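Local coordinates for protein NtrC family transcriptional regulator (Clostridium acetobutylicum ATCC 824, PDB 2Q5C) that probably acts as a sigma-54-dependent, ATP-using transcriptional regulator, of which this chain is the N-terminal PrpR-type domain, likely a sensory part, at residues L17-F20 and P21-L25. Numbering follows the deposited sequence. Where two conformers were deposited one is given.
Sequences LNLF and PKLAL
Proline kinks helix 14-27, the connecting helix of the beta-alpha-beta unit formed with strands 6-11 and 30-35, where Pro21 follows Phe20 in mid-helix. The Pro21 nitrogen carries no hydrogen, and its CD occupies the place of the missing N-H, 3.1 Å from Leu17 O, the carbonyl a regular helix would bond there. Pro21 CD also lies beside Phe20 CB, at 3.4 Å. Lys22 N misses its i-4 carbonyl, Asn18 O, as well and turns to Leu19 O in a weak, bent i to i+3 bond of 2.9 Å. The i to i+4 pattern returns at Leu23, whose N lies 3.1 Å from Leu19 O, and at Ala24, whose N is 2.9 Å from Phe20 O, in the carbonyl plane. Leu19 O therefore accepts two N-H groups. The extended Lys22 chain runs back past Asn18 O, which its CE approaches to 3.6 Å. One turn apart, Leu19 and Leu23 pack together: the branch point CG of Leu19 lies 3.9 Å from the methyl Leu23 CD1, and Leu19 CD1 in turn lies against Leu23 CG. Leu19 CG stands anti to its own nitrogen (chi1 175°), whereas Leu23 CG lies beside its nitrogen (chi1 -57°), and the two chains cross at a slant. Leu23 also touches Leu173, Arg174 and Ile177 of helix 170-187. The Phe20 side chain is buried against the sheet, touching Ile7, Leu9 and Thr33, and its ring meets that of Phe29 with the planes about 50° apart. Apart from this local kink, the helix is the connection of a beta-alpha-beta crossover, right-handed as is usual for parallel strands, in a Rossmann-like alpha/beta domain.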
ATOM      1  N   LEU A  17      10.627   3.740  -1.006  1.00 19.75           N
ATOM      2  CA  LEU A  17      11.741   3.035  -1.627  1.00 20.41           C
ATOM      3  C   LEU A  17      13.049   3.771  -1.425  1.00 20.62           C
ATOM      4  O   LEU A  17      14.070   3.143  -1.204  1.00 21.81           O
ATOM      5  CB  LEU A  17      11.495   2.776  -3.123  1.00 20.66           C
ATOM      6  CG  LEU A  17      10.309   1.825  -3.423  1.00 20.49           C
ATOM      7  CD1 LEU A  17       9.842   1.930  -4.880  1.00 24.06           C
ATOM      8  CD2 LEU A  17      10.668   0.372  -3.076  1.00 24.14           C
ATOM      9  N   ASN A  18      13.026   5.105  -1.468  0.50 21.93           N
ATOM     10  CA  ASN A  18      14.266   5.847  -1.248  0.50 22.58           C
ATOM     11  C   ASN A  18      14.665   5.962   0.226  0.50 21.67           C
ATOM     12  O   ASN A  18      15.846   6.082   0.556  0.50 22.88           O
ATOM     13  CB  ASN A  18      14.195   7.237  -1.879  0.50 23.49           C
ATOM     14  CG  ASN A  18      14.025   7.191  -3.380  0.50 26.36           C
ATOM     15  OD1 ASN A  18      13.233   7.952  -3.945  0.50 29.45           O
ATOM     16  ND2 ASN A  18      14.774   6.310  -4.040  0.50 27.83           N
ATOM     17  N   LEU A  19      13.685   5.928   1.122  1.00 21.44           N
ATOM     18  CA  LEU A  19      13.975   5.960   2.544  1.00 20.15           C
ATOM     19  C   LEU A  19      14.581   4.626   3.058  1.00 20.17           C
ATOM     20  O   LEU A  19      15.429   4.603   3.949  1.00 21.03           O
ATOM     21  CB  LEU A  19      12.689   6.276   3.312  1.00 21.48           C
ATOM     22  CG  LEU A  19      12.751   6.235   4.839  1.00 21.18           C
ATOM     23  CD1 LEU A  19      13.775   7.268   5.389  1.00 22.78           C
ATOM     24  CD2 LEU A  19      11.367   6.515   5.399  1.00 22.82           C
ATOM     25  N   PHE A  20      14.106   3.517   2.490  1.00 19.40           N
ATOM     26  CA  PHE A  20      14.419   2.212   3.058  1.00 19.42           C
ATOM     27  C   PHE A  20      15.937   1.943   3.194  1.00 19.34           C
ATOM     28  O   PHE A  20      16.383   1.482   4.243  1.00 19.78           O
ATOM     29  CB  PHE A  20      13.683   1.155   2.227  1.00 18.39           C
ATOM     30  CG  PHE A  20      13.763  -0.268   2.752  1.00 16.58           C
ATOM     31  CD1 PHE A  20      13.114  -0.615   3.929  1.00 18.46           C
ATOM     32  CD2 PHE A  20      14.409  -1.274   2.027  1.00 17.12           C
ATOM     33  CE1 PHE A  20      13.157  -1.937   4.401  1.00 18.43           C
ATOM     34  CE2 PHE A  20      14.435  -2.603   2.502  1.00 19.09           C
ATOM     35  CZ  PHE A  20      13.803  -2.907   3.669  1.00 17.76           C
ATOM     36  N   PRO A  21      16.748   2.216   2.150  1.00 19.85           N
ATOM     37  CA  PRO A  21      18.185   1.987   2.338  1.00 20.78           C
ATOM     38  C   PRO A  21      18.833   2.859   3.407  1.00 21.68           C
ATOM     39  O   PRO A  21      19.862   2.472   3.964  1.00 23.28           O
ATOM     40  CB  PRO A  21      18.804   2.313   0.966  1.00 21.89           C
ATOM     41  CG  PRO A  21      17.698   2.427   0.038  1.00 24.12           C
ATOM     42  CD  PRO A  21      16.415   2.599   0.766  1.00 19.98           C
ATOM     43  N   LYS A  22      18.252   4.029   3.674  1.00 21.06           N
ATOM     44  CA  LYS A  22      18.766   4.885   4.745  1.00 22.42           C
ATOM     45  C   LYS A  22      18.494   4.261   6.084  1.00 22.20           C
ATOM     46  O   LYS A  22      19.367   4.256   6.970  1.00 24.25           O
ATOM     47  CB  LYS A  22      18.172   6.291   4.682  1.00 22.86           C
ATOM     48  CG  LYS A  22      18.430   6.973   3.360  1.00 24.97           C
ATOM     49  CD  LYS A  22      17.658   8.282   3.284  1.00 29.60           C
ATOM     50  CE  LYS A  22      17.699   8.851   1.876  1.00 31.85           C
ATOM     51  NZ  LYS A  22      16.957  10.132   1.810  1.00 36.85           N
ATOM     52  N   LEU A  23      17.303   3.683   6.229  1.00 21.39           N
ATOM     53  CA  LEU A  23      16.980   2.998   7.477  1.00 21.61           C
ATOM     54  C   LEU A  23      17.799   1.732   7.647  1.00 21.83           C
ATOM     55  O   LEU A  23      18.146   1.353   8.767  1.00 22.76           O
ATOM     56  CB  LEU A  23      15.487   2.717   7.588  1.00 21.03           C
ATOM     57  CG  LEU A  23      14.560   3.936   7.496  1.00 20.56           C
ATOM     58  CD1 LEU A  23      13.102   3.537   7.581  1.00 22.77           C
ATOM     59  CD2 LEU A  23      14.892   4.931   8.606  1.00 22.53           C
ATOM     60  N   ALA A  24      18.147   1.091   6.538  1.00 22.44           N
ATOM     61  CA  ALA A  24      18.990  -0.107   6.596  1.00 23.54           C
ATOM     62  C   ALA A  24      20.398   0.164   7.172  1.00 24.82           C
ATOM     63  O   ALA A  24      20.982  -0.670   7.857  1.00 25.49           O
ATOM     64  CB  ALA A  24      19.070  -0.752   5.228  1.00 23.65           C
ATOM     65  N   LEU A  25      20.937   1.363   6.918  1.00 26.75           N
ATOM     66  CA  LEU A  25      22.202   1.769   7.548  1.00 28.43           C
ATOM     67  C   LEU A  25      22.089   1.903   9.073  1.00 29.42           C
ATOM     68  O   LEU A  25      22.981   1.491   9.824  1.00 30.08           O
ATOM     69  CB  LEU A  25      22.685   3.104   6.986  1.00 29.45           C
ATOM     70  CG  LEU A  25      23.161   3.266   5.560  1.00 28.79           C
ATOM     71  CD1 LEU A  25      23.702   4.677   5.432  1.00 27.27           C
ATOM     72  CD2 LEU A  25      24.286   2.273   5.297  1.00 27.83           C
TER